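Local coordinates for protein omega transaminase (Pseudomonas sp., PDB 5LHA) that catalyses pyridoxal-phosphate-dependent transfer of amino groups between amines and carbonyl compounds, as a fold type I, class III aminotransferase captured here with pyridoxamine phosphate, at residues K35-A40 with I47-G52; A72-A77 with L345-A350; G298-G303 with C338-A343; V421-I426 with I430-P435. One frame throughout, in Å; residues are numbered along the deposited sequence.

Contact 1. Residues K35-A40 with I47-G52; sequences KTLVIA and ITDIDG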
loop_
_atom_site.group_PDB
_atom_site.type_symbol
_atom_site.label_atom_id
_atom_site.label_comp_id
_atom_site.label_asym_id
_atom_site.label_seq_id
_atom_site.Cartn_x
_atom_site.Cartn_y
_atom_site.Cartn_z
ATOM N N LYS A 35 26.004 3.462 29.108
ATOM C CA LYS A 35 25.881 4.702 29.855
ATOM C C LYS A 35 24.431 4.892 30.285
ATOM O O LYS A 35 23.499 4.597 29.530
ATOM C CB LYS A 35 26.350 5.883 29.005
ATOM C CG LYS A 35 26.389 7.209 29.746
ATOM C CD LYS A 35 25.905 8.355 28.865
ATOM C CE LYS A 35 24.390 8.329 28.650
ATOM N NZ LYS A 35 23.649 8.912 29.811
ATOM N N THR A 36 24.236 5.354 31.516
ATOM C CA THR A 36 22.888 5.592 32.023
ATOM C C THR A 36 22.954 6.667 33.094
ATOM O O THR A 36 23.866 6.657 33.926
ATOM C CB THR A 36 22.242 4.326 32.616
ATOM O OG1 THR A 36 22.633 3.162 31.878
ATOM C CG2 THR A 36 20.723 4.447 32.581
ATOM N N LEU A 37 22.026 7.617 33.025
ATOM C CA LEU A 37 21.677 8.483 34.148
ATOM C C LEU A 37 20.480 7.866 34.865
ATOM O O LEU A 37 19.369 7.873 34.331
ATOM C CB LEU A 37 21.368 9.895 33.653
ATOM C CG LEU A 37 20.872 10.928 34.666
ATOM C CD1 LEU A 37 21.888 11.164 35.759
ATOM C CD2 LEU A 37 20.565 12.229 33.948
ATOM N N VAL A 38 20.697 7.330 36.064
ATOM C CA VAL A 38 19.671 6.579 36.786
ATOM C C VAL A 38 19.008 7.488 37.816
ATOM O O VAL A 38 19.581 7.779 38.872
ATOM C CB VAL A 38 20.254 5.326 37.449
ATOM C CG1 VAL A 38 19.135 4.429 37.960
ATOM C CG2 VAL A 38 21.150 4.584 36.470
ATOM N N ILE A 39 17.769 7.881 37.531
ATOM C CA ILE A 39 16.996 8.757 38.404
ATOM C C ILE A 39 16.319 7.918 39.475
ATOM O O ILE A 39 15.586 6.973 39.164
ATOM C CB ILE A 39 15.963 9.545 37.588
ATOM C CG1 ILE A 39 16.662 10.441 36.554
ATOM C CG2 ILE A 39 15.038 10.334 38.511
ATOM C CD1 ILE A 39 17.616 11.462 37.114
ATOM N N ALA A 40 16.545 8.269 40.742
ATOM C CA ALA A 40 15.993 7.505 41.853
ATOM C C ALA A 40 14.679 8.057 42.377
ATOM O O ALA A 40 13.744 7.289 42.626
ATOM C CB ALA A 40 16.997 7.450 43.005
ATOM N N ILE A 47 14.488 16.287 40.718
ATOM C CA ILE A 47 14.756 14.853 40.704
ATOM C C ILE A 47 16.183 14.612 41.184
ATOM O O ILE A 47 17.057 15.477 41.084
ATOM C CB ILE A 47 14.540 14.213 39.313
ATOM C CG1 ILE A 47 15.485 14.835 38.288
ATOM C CG2 ILE A 47 13.098 14.384 38.877
ATOM C CD1 ILE A 47 15.153 14.526 36.853
ATOM N N THR A 48 16.408 13.408 41.705
ATOM C CA THR A 48 17.685 13.018 42.285
ATOM C C THR A 48 18.089 11.658 41.731
ATOM O O THR A 48 17.268 10.736 41.690
ATOM C CB THR A 48 17.586 12.990 43.813
ATOM O OG1 THR A 48 16.949 14.192 44.259
ATOM C CG2 THR A 48 18.968 12.896 44.468
ATOM N N ASP A 49 19.347 11.525 41.320
ATOM C CA ASP A 49 19.800 10.271 40.744
ATOM C C ASP A 49 20.277 9.324 41.844
ATOM O O ASP A 49 20.215 9.636 43.034
ATOM C CB ASP A 49 20.874 10.530 39.680
ATOM C CG ASP A 49 22.132 11.162 40.239
ATOM O OD1 ASP A 49 22.333 11.167 41.463
ATOM O OD2 ASP A 49 22.931 11.669 39.430
ATOM N N ILE A 50 20.718 8.126 41.447
ATOM C CA ILE A 50 21.210 7.133 42.399
ATOM C C ILE A 50 22.516 7.544 43.060
ATOM O O ILE A 50 22.955 6.876 44.002
ATOM C CB ILE A 50 21.429 5.757 41.737
ATOM C CG1 ILE A 50 22.442 5.875 40.578
ATOM C CG2 ILE A 50 20.102 5.169 41.308
ATOM C CD1 ILE A 50 23.001 4.547 40.040
ATOM N N ASP A 51 23.162 8.599 42.572
ATOM C CA ASP A 51 24.347 9.148 43.208
ATOM C C ASP A 51 24.010 10.301 44.138
ATOM O O ASP A 51 24.919 10.983 44.617
ATOM C CB ASP A 51 25.346 9.612 42.146
ATOM C CG ASP A 51 25.917 8.459 41.327
ATOM O OD1 ASP A 51 26.399 7.476 41.926
ATOM O OD2 ASP A 51 25.883 8.535 40.077
ATOM N N GLY A 52 22.727 10.522 44.414
ATOM C CA GLY A 52 22.307 11.577 45.316
ATOM C C GLY A 52 22.453 12.990 44.796
ATOM O O GLY A 52 22.297 13.935 45.577
#
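Ile47, near the start of the second arm of a β hairpin, lays its CD1 against CD1 of Ile39, 3.9 Å away. Its CG1 sits between its own backbone N and carbonyl carbon (chi1 61°), which swings the CD1 end of the chain toward the first arm. At Thr48 the side chain turns from the partner strand and the main chain does the work: its O receives Ala40 N at 2.7 Å. Asp49 faces Ile39 as a non-hydrogen-bonded antiparallel pair with CA atoms 4.0 Å apart and side chains diverging. An aspartate suits this turn start, because OD1 takes the N-H of Gln53 and, weakly, that of Asp51, while OD2 lies 3.8 Å from Leu37 CD1. Ile50 gives its N-H to Val38 O at 2.8 Å and folds its branches over Val38, with Ile50 CG2 3.6 Å from Val38 CG1; it also rests on Tyr14. With an alanine in place of Ile50 the backbone bond could stay, but Val38 would probably lose the cover that CG2 and CD1 give its methyls on this side. Gly52 closes the type I turn begun by Asp49, and its positive phi (72°) suits glycine. Around the hairpin, strand 54-57 continues the sheet beyond strand 46-49, and Met55 touches both Ile39 and Ile47. Strand 37-43 is outermost within the chain, yet Leu37 and Val38 pair in parallel with a strand of the second subunit, so the sheet runs on into that subunit.

Contact 2. Residues A72-A77 with L345-A350; sequences ASVKAA and LDIVEA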
loop_
_atom_site.group_PDB
_atom_site.type_symbol
_atom_site.label_atom_id
_atom_site.label_comp_id
_atom_site.label_asym_id
_atom_site.label_seq_id
_atom_site.Cartn_x
_atom_site.Cartn_y
_atom_site.Cartn_z
ATOM N N ALA A 72 0.542 14.914 46.838
ATOM C CA ALA A 72 -0.151 14.028 47.775
ATOM C C ALA A 72 -1.576 13.726 47.319
ATOM O O ALA A 72 -2.000 12.566 47.311
ATOM C CB ALA A 72 -0.146 14.642 49.176
ATOM N N SER A 73 -2.328 14.759 46.930
ATOM C CA SER A 73 -3.728 14.575 46.536
ATOM C C SER A 73 -3.886 13.549 45.410
ATOM O O SER A 73 -4.835 12.753 45.414
ATOM C CB SER A 73 -4.324 15.923 46.123
ATOM O OG SER A 73 -3.659 16.450 44.989
ATOM N N VAL A 74 -3.009 13.598 44.406
ATOM C CA VAL A 74 -3.050 12.633 43.305
ATOM C C VAL A 74 -2.692 11.232 43.794
ATOM O O VAL A 74 -3.316 10.241 43.396
ATOM C CB VAL A 74 -2.124 13.088 42.162
ATOM C CG1 VAL A 74 -2.227 12.140 40.964
ATOM C CG2 VAL A 74 -2.454 14.513 41.747
ATOM N N LYS A 75 -1.652 11.120 44.626
ATOM C CA LYS A 75 -1.316 9.822 45.203
ATOM C C LYS A 75 -2.475 9.267 46.026
ATOM O O LYS A 75 -2.731 8.057 46.015
ATOM C CB LYS A 75 -0.051 9.920 46.057
ATOM C CG LYS A 75 1.223 10.282 45.300
ATOM C CD LYS A 75 2.445 10.183 46.211
ATOM C CE LYS A 75 2.199 10.817 47.576
ATOM N NZ LYS A 75 3.447 10.913 48.401
ATOM N N ALA A 76 -3.169 10.136 46.771
ATOM C CA ALA A 76 -4.330 9.708 47.555
ATOM C C ALA A 76 -5.481 9.251 46.661
ATOM O O ALA A 76 -6.200 8.304 47.002
ATOM C CB ALA A 76 -4.786 10.833 48.485
ATOM N N ALA A 77 -5.697 9.929 45.534
ATOM C CA ALA A 77 -6.744 9.508 44.608
ATOM C C ALA A 77 -6.485 8.108 44.067
ATOM O O ALA A 77 -7.405 7.287 43.986
ATOM C CB ALA A 77 -6.856 10.509 43.455
ATOM N N LEU A 345 -6.569 17.230 36.867
ATOM C CA LEU A 345 -7.273 18.352 36.248
ATOM C C LEU A 345 -7.680 19.395 37.275
ATOM O O LEU A 345 -7.679 20.598 36.987
ATOM C CB LEU A 345 -8.513 17.854 35.511
ATOM C CG LEU A 345 -8.242 16.898 34.359
ATOM C CD1 LEU A 345 -9.545 16.443 33.734
ATOM C CD2 LEU A 345 -7.367 17.592 33.347
ATOM N N ASP A 346 -8.039 18.950 38.477
ATOM C CA ASP A 346 -8.384 19.882 39.540
ATOM C C ASP A 346 -7.220 20.819 39.851
ATOM O O ASP A 346 -7.403 22.036 39.965
ATOM C CB ASP A 346 -8.847 19.105 40.770
ATOM C CG ASP A 346 -10.197 18.434 40.549
ATOM O OD1 ASP A 346 -10.879 18.798 39.572
ATOM O OD2 ASP A 346 -10.589 17.563 41.351
ATOM N N ILE A 347 -6.009 20.273 39.982
ATOM C CA ILE A 347 -4.842 21.113 40.257
ATOM C C ILE A 347 -4.598 22.084 39.105
ATOM O O ILE A 347 -4.279 23.260 39.325
ATOM C CB ILE A 347 -3.603 20.239 40.534
ATOM C CG1 ILE A 347 -3.752 19.503 41.866
ATOM C CG2 ILE A 347 -2.326 21.073 40.532
ATOM C CD1 ILE A 347 -2.736 18.405 42.077
ATOM N N VAL A 348 -4.750 21.610 37.863
ATOM C CA VAL A 348 -4.483 22.445 36.689
ATOM C C VAL A 348 -5.368 23.687 36.701
ATOM O O VAL A 348 -4.907 24.811 36.464
ATOM C CB VAL A 348 -4.680 21.626 35.398
ATOM C CG1 VAL A 348 -4.605 22.522 34.149
ATOM C CG2 VAL A 348 -3.659 20.490 35.317
ATOM N N GLU A 349 -6.655 23.498 36.963
ATOM C CA GLU A 349 -7.592 24.614 36.958
ATOM C C GLU A 349 -7.472 25.455 38.221
ATOM O O GLU A 349 -7.596 26.684 38.163
ATOM C CB GLU A 349 -9.008 24.083 36.780
ATOM C CG GLU A 349 -9.224 23.462 35.406
ATOM C CD GLU A 349 -10.636 22.967 35.202
ATOM O OE1 GLU A 349 -11.170 22.313 36.118
ATOM O OE2 GLU A 349 -11.211 23.223 34.123
ATOM N N ALA A 350 -7.270 24.814 39.375
ATOM C CA ALA A 350 -7.190 25.563 40.625
ATOM C C ALA A 350 -5.977 26.484 40.649
ATOM O O ALA A 350 -6.062 27.621 41.126
ATOM C CB ALA A 350 -7.157 24.607 41.819
#
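Ile347 reaches from helix 335-350 to Ser73 and Val74 near the start of helix 72-85, a light helix-helix contact in this fold type I aminotransferase. The helices stay well apart here: the closest pair of CA atoms, those of Ser73 and Ile347, is separated by 9.1 Å, and only 74 Å² is buried. An isoleucine suits this spacing, because its chain is long enough to span it. Ile347 points its CB toward the partner helix, and a nearly straight chi2 (167°) extends the chain so that its terminal methyl, CD1, does all the touching across the contact. Val74 meets it obliquely with CG2, at 3.9 Å from Ile347 CD1. As a compact branched residue in a buried position, Val74 also leans on Ala343 and Val344 of helix 335-350 and on Tyr299, so the isoleucine adds to a broader apolar patch. The polar neighbours of Ile347 face another way: Asp346 and Glu349 both form salt bridges with Arg105 of helix 97-109. Ser73 is small and exposed, fitting the solvent-facing margin of the seam. Its CB is directed at the other helix, and its OG comes within 3.6 Å of Ile347 CD1, an oxygen-to-methyl contact without any hydrogen bond.

Contact 3. Residues G298-G303 with C338-A343; sequences GYIPLG and CAAALA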
loop_
_atom_site.group_PDB
_atom_site.type_symbol
_atom_site.label_atom_id
_atom_site.label_comp_id
_atom_site.label_asym_id
_atom_site.label_seq_id
_atom_site.Cartn_x
_atom_site.Cartn_y
_atom_site.Cartn_z
ATOM N N GLY A 298 1.556 12.243 34.149
ATOM C CA GLY A 298 2.439 11.102 34.090
ATOM C C GLY A 298 2.244 10.072 35.176
ATOM O O GLY A 298 2.916 9.036 35.147
ATOM N N TYR A 299 1.348 10.305 36.135
ATOM C CA TYR A 299 1.296 9.412 37.290
ATOM C C TYR A 299 0.814 8.023 36.894
ATOM O O TYR A 299 1.308 7.016 37.421
ATOM C CB TYR A 299 0.412 10.003 38.389
ATOM C CG TYR A 299 1.058 11.139 39.146
ATOM C CD1 TYR A 299 1.388 12.329 38.513
ATOM C CD2 TYR A 299 1.348 11.020 40.493
ATOM C CE1 TYR A 299 1.988 13.369 39.205
ATOM C CE2 TYR A 299 1.948 12.055 41.193
ATOM C CZ TYR A 299 2.263 13.227 40.542
ATOM O OH TYR A 299 2.860 14.254 41.242
ATOM N N ILE A 300 -0.128 7.948 35.958
ATOM C CA ILE A 300 -0.672 6.687 35.460
ATOM C C ILE A 300 -0.853 6.844 33.957
ATOM O O ILE A 300 -1.323 7.902 33.507
ATOM C CB ILE A 300 -2.013 6.327 36.118
ATOM C CG1 ILE A 300 -1.950 6.419 37.644
ATOM C CG2 ILE A 300 -2.428 4.923 35.694
ATOM C CD1 ILE A 300 -1.162 5.325 38.326
ATOM N N PRO A 301 -0.494 5.850 33.149
ATOM C CA PRO A 301 -0.678 5.979 31.695
ATOM C C PRO A 301 -2.143 6.182 31.346
ATOM O O PRO A 301 -3.005 5.382 31.716
ATOM C CB PRO A 301 -0.146 4.644 31.161
ATOM C CG PRO A 301 0.855 4.215 32.181
ATOM C CD PRO A 301 0.239 4.621 33.502
ATOM N N LEU A 302 -2.429 7.277 30.643
ATOM C CA LEU A 302 -3.774 7.506 30.136
ATOM C C LEU A 302 -3.691 8.333 28.865
ATOM O O LEU A 302 -2.958 9.321 28.803
ATOM C CB LEU A 302 -4.643 8.237 31.171
ATOM C CG LEU A 302 -6.114 8.519 30.858
ATOM C CD1 LEU A 302 -6.953 7.239 30.855
ATOM C CD2 LEU A 302 -6.712 9.567 31.782
ATOM N N GLY A 303 -4.490 7.946 27.871
ATOM C CA GLY A 303 -4.662 8.740 26.678
ATOM C C GLY A 303 -6.142 8.906 26.396
ATOM O O GLY A 303 -6.981 8.170 26.919
ATOM N N CYS A 338 -8.312 6.997 35.409
ATOM C CA CYS A 338 -9.300 8.068 35.419
ATOM C C CYS A 338 -9.261 8.831 36.739
ATOM O O CYS A 338 -9.180 10.067 36.756
ATOM C CB CYS A 338 -10.690 7.481 35.170
ATOM S SG CYS A 338 -10.903 6.779 33.517
ATOM N N ALA A 339 -9.283 8.093 37.860
ATOM C CA ALA A 339 -9.225 8.692 39.190
ATOM C C ALA A 339 -8.057 9.656 39.333
ATOM O O ALA A 339 -8.209 10.759 39.876
ATOM C CB ALA A 339 -9.139 7.592 40.254
ATOM N N ALA A 340 -6.862 9.223 38.915
ATOM C CA ALA A 340 -5.702 10.105 38.955
ATOM C C ALA A 340 -5.890 11.307 38.037
ATOM O O ALA A 340 -5.465 12.419 38.372
ATOM C CB ALA A 340 -4.428 9.333 38.598
ATOM N N ALA A 341 -6.481 11.096 36.856
ATOM C CA ALA A 341 -6.731 12.195 35.927
ATOM C C ALA A 341 -7.591 13.281 36.561
ATOM O O ALA A 341 -7.297 14.478 36.433
ATOM C CB ALA A 341 -7.404 11.667 34.658
ATOM N N LEU A 342 -8.675 12.880 37.234
ATOM C CA LEU A 342 -9.577 13.857 37.844
ATOM C C LEU A 342 -8.846 14.729 38.852
ATOM O O LEU A 342 -9.055 15.949 38.891
ATOM C CB LEU A 342 -10.770 13.156 38.493
ATOM C CG LEU A 342 -11.701 12.484 37.480
ATOM C CD1 LEU A 342 -12.690 11.528 38.143
ATOM C CD2 LEU A 342 -12.425 13.540 36.682
ATOM N N ALA A 343 -7.972 14.125 39.663
ATOM C CA ALA A 343 -7.207 14.904 40.628
ATOM C C ALA A 343 -6.243 15.843 39.922
ATOM O O ALA A 343 -6.023 16.974 40.370
ATOM C CB ALA A 343 -6.450 13.975 41.578
#
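Ile300 and Leu302 lie on an extended, irregular run of chain that passes helix 335-350 without a backbone hydrogen bond, the CA atoms of Ile300 and Ala340 being 7.0 Å apart. The extended backbone sends the side chains of Ile300 and Leu302 to the same side, toward the helix, while Pro301 between them packs on Tyr331 of the second subunit. Ile300 uses its CG1, 3.9 Å from the CB of Ala340. Leu302 reaches further along: its CG is anti to the backbone N (chi1 -177°), which brings CD2 to 3.6 Å from Ala341 CB. Each large aliphatic group thus meets a single methyl, and the short alanine side chains suit the close approach of loop and helix. Gly298, at phi 75°, has a backbone shape that favours glycine, and its O accepts a hydrogen bond from His334 of the second subunit. Among the neighbouring elements, Ile78 of helix 72-85 covers both Ile300 and Ala340, and Leu102 of helix 97-109 covers Leu302 and Ala341. Ile300 also packs on Ile300 of the second subunit, and Gly303 leads into strand 303-308 by bonding to Ser121 of strand 115-121.

Contact 4. Residues V421-I426 with I430-P435; sequences VLVRPI and IILSPP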
loop_
_atom_site.group_PDB
_atom_site.type_symbol
_atom_site.label_atom_id
_atom_site.label_comp_id
_atom_site.label_asym_id
_atom_site.label_seq_id
_atom_site.Cartn_x
_atom_site.Cartn_y
_atom_site.Cartn_z
ATOM N N VAL A 421 20.605 21.257 36.348
ATOM C CA VAL A 421 19.371 21.366 35.572
ATOM C C VAL A 421 19.410 20.350 34.437
ATOM O O VAL A 421 20.280 20.425 33.563
ATOM C CB VAL A 421 19.155 22.780 35.002
ATOM C CG1 VAL A 421 17.897 22.817 34.166
ATOM C CG2 VAL A 421 19.057 23.799 36.111
ATOM N N LEU A 422 18.462 19.418 34.432
ATOM C CA LEU A 422 18.355 18.436 33.360
ATOM C C LEU A 422 17.542 19.019 32.211
ATOM O O LEU A 422 16.407 19.458 32.411
ATOM C CB LEU A 422 17.706 17.141 33.848
ATOM C CG LEU A 422 17.676 16.037 32.783
ATOM C CD1 LEU A 422 19.075 15.688 32.286
ATOM C CD2 LEU A 422 16.954 14.796 33.272
ATOM N N VAL A 423 18.142 19.060 31.020
ATOM C CA VAL A 423 17.481 19.483 29.790
ATOM C C VAL A 423 17.678 18.383 28.752
ATOM O O VAL A 423 18.415 17.418 28.970
ATOM C CB VAL A 423 17.999 20.840 29.273
ATOM C CG1 VAL A 423 17.753 21.915 30.319
ATOM C CG2 VAL A 423 19.469 20.747 28.949
ATOM N N ARG A 424 17.020 18.542 27.604
ATOM C CA ARG A 424 16.864 17.444 26.647
ATOM C C ARG A 424 17.430 17.763 25.267
ATOM O O ARG A 424 16.879 18.625 24.556
ATOM C CB ARG A 424 15.382 17.085 26.536
ATOM C CG ARG A 424 15.089 15.804 25.778
ATOM C CD ARG A 424 13.600 15.674 25.505
ATOM N NE ARG A 424 13.296 14.582 24.582
ATOM C CZ ARG A 424 12.090 14.344 24.070
ATOM N NH1 ARG A 424 11.061 15.127 24.382
ATOM N NH2 ARG A 424 11.915 13.333 23.228
ATOM N N PRO A 425 18.504 17.098 24.833
ATOM C CA PRO A 425 18.944 17.239 23.441
ATOM C C PRO A 425 18.151 16.312 22.527
ATOM O O PRO A 425 17.988 15.123 22.811
ATOM C CB PRO A 425 20.427 16.846 23.491
ATOM C CG PRO A 425 20.529 15.913 24.637
ATOM C CD PRO A 425 19.480 16.348 25.646
ATOM N N ILE A 426 17.599 16.892 21.461
ATOM C CA ILE A 426 17.010 16.161 20.345
ATOM C C ILE A 426 17.651 16.704 19.078
ATOM O O ILE A 426 17.384 17.849 18.687
ATOM C CB ILE A 426 15.485 16.311 20.277
ATOM C CG1 ILE A 426 14.838 15.947 21.605
ATOM C CG2 ILE A 426 14.925 15.442 19.177
ATOM C CD1 ILE A 426 13.370 16.223 21.618
ATOM N N ILE A 430 18.233 21.887 21.934
ATOM C CA ILE A 430 18.015 21.632 23.356
ATOM C C ILE A 430 16.571 21.986 23.680
ATOM O O ILE A 430 16.132 23.119 23.444
ATOM C CB ILE A 430 18.979 22.441 24.240
ATOM C CG1 ILE A 430 20.435 22.310 23.788
ATOM C CG2 ILE A 430 18.851 21.999 25.691
ATOM C CD1 ILE A 430 21.093 21.006 24.193
ATOM N N ILE A 431 15.826 21.019 24.215
ATOM C CA ILE A 431 14.427 21.214 24.581
ATOM C C ILE A 431 14.338 21.524 26.072
ATOM O O ILE A 431 14.918 20.811 26.901
ATOM C CB ILE A 431 13.573 19.981 24.229
ATOM C CG1 ILE A 431 13.629 19.673 22.729
ATOM C CG2 ILE A 431 12.145 20.159 24.713
ATOM C CD1 ILE A 431 13.479 20.874 21.833
ATOM N N LEU A 432 13.592 22.577 26.406
ATOM C CA LEU A 432 13.214 22.928 27.769
ATOM C C LEU A 432 11.716 22.679 27.915
ATOM O O LEU A 432 10.926 23.240 27.157
ATOM C CB LEU A 432 13.537 24.396 28.054
ATOM C CG LEU A 432 14.907 24.906 27.595
ATOM C CD1 LEU A 432 15.142 26.352 28.012
ATOM C CD2 LEU A 432 16.031 24.016 28.089
ATOM N N SER A 433 11.323 21.838 28.874
ATOM C CA SER A 433 9.892 21.577 29.072
ATOM C C SER A 433 9.581 21.232 30.527
ATOM O O SER A 433 9.136 20.116 30.835
ATOM C CB SER A 433 9.414 20.467 28.137
ATOM O OG SER A 433 10.013 19.226 28.450
ATOM N N PRO A 434 9.781 22.174 31.443
ATOM C CA PRO A 434 9.673 21.872 32.869
ATOM C C PRO A 434 8.223 21.769 33.304
ATOM O O PRO A 434 7.310 22.054 32.511
ATOM C CB PRO A 434 10.359 23.082 33.516
ATOM C CG PRO A 434 10.026 24.198 32.585
ATOM C CD PRO A 434 10.075 23.600 31.207
ATOM N N PRO A 435 7.969 21.369 34.559
ATOM C CA PRO A 435 6.589 21.383 35.065
ATOM C C PRO A 435 5.982 22.771 34.952
ATOM O O PRO A 435 6.681 23.786 34.974
ATOM C CB PRO A 435 6.737 20.944 36.525
ATOM C CG PRO A 435 7.987 20.095 36.537
ATOM C CD PRO A 435 8.900 20.718 35.504
#
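Arg424 and Ile431 form a hydrogen-bonded antiparallel pair whose two bonds hold this hairpin together. The shorter, from Ile431 N to Arg424 O, is 2.6 Å long and almost straight (177°), and the return bond from Arg424 N to Ile431 O is 3.2 Å. Next along, Pro425 faces Ile430 at a non-hydrogen-bonded position, where lacking an N-H costs it no bond to this partner strand. On the face carrying Ile430, Val423 spreads its methyls: CG2 meets Ile430 CG2 at 3.5 Å, and CG1 lies alongside Leu432 CD2, also at 3.5 Å, the two side chains pointing the same way. Branched aliphatics fill this buried side, where Leu432 also reaches Leu450 of helix 440-457. On the face carrying Arg424, Ile426 CD1 sits 3.3 Å above the guanidinium plane, over its centre, and 3.6 Å from Ile431 CG1. The arginine chain runs extended beyond CG, passing Trp63 of its own chain and Phe91 of the second subunit. Its side chain comes within about 6 Å of the pyridoxamine phosphate. A cationic end flanked by apolar and aromatic neighbours beside the cofactor is consistent with the mobile arginine that receives substrate carboxylates in related amine transaminases.

In the fold
Contacts 1 and 4 belong to one sheet, their centres 16 Å apart, and meet through Leu422, whose CD2 is 4.0 Å from Ile47 CD1. Contacts 2 and 3 share helix 335-350, with centres 10 Å apart; Ala77 CB reaches Ala339 O at 3.8 Å, and contact 3 is nested in the long loop that contact 2 closes. The two pairs do not touch: contacts 3 and 4 stay about 9 Å apart at their nearest atoms. Contacts 3 and 4 nevertheless both approach a bound pyridoxamine phosphate, to about 6 Å from the side chain of Arg424 and about 9 Å from that of Leu302. All four contacts reach the second subunit, contact 2 through Lys75 alone.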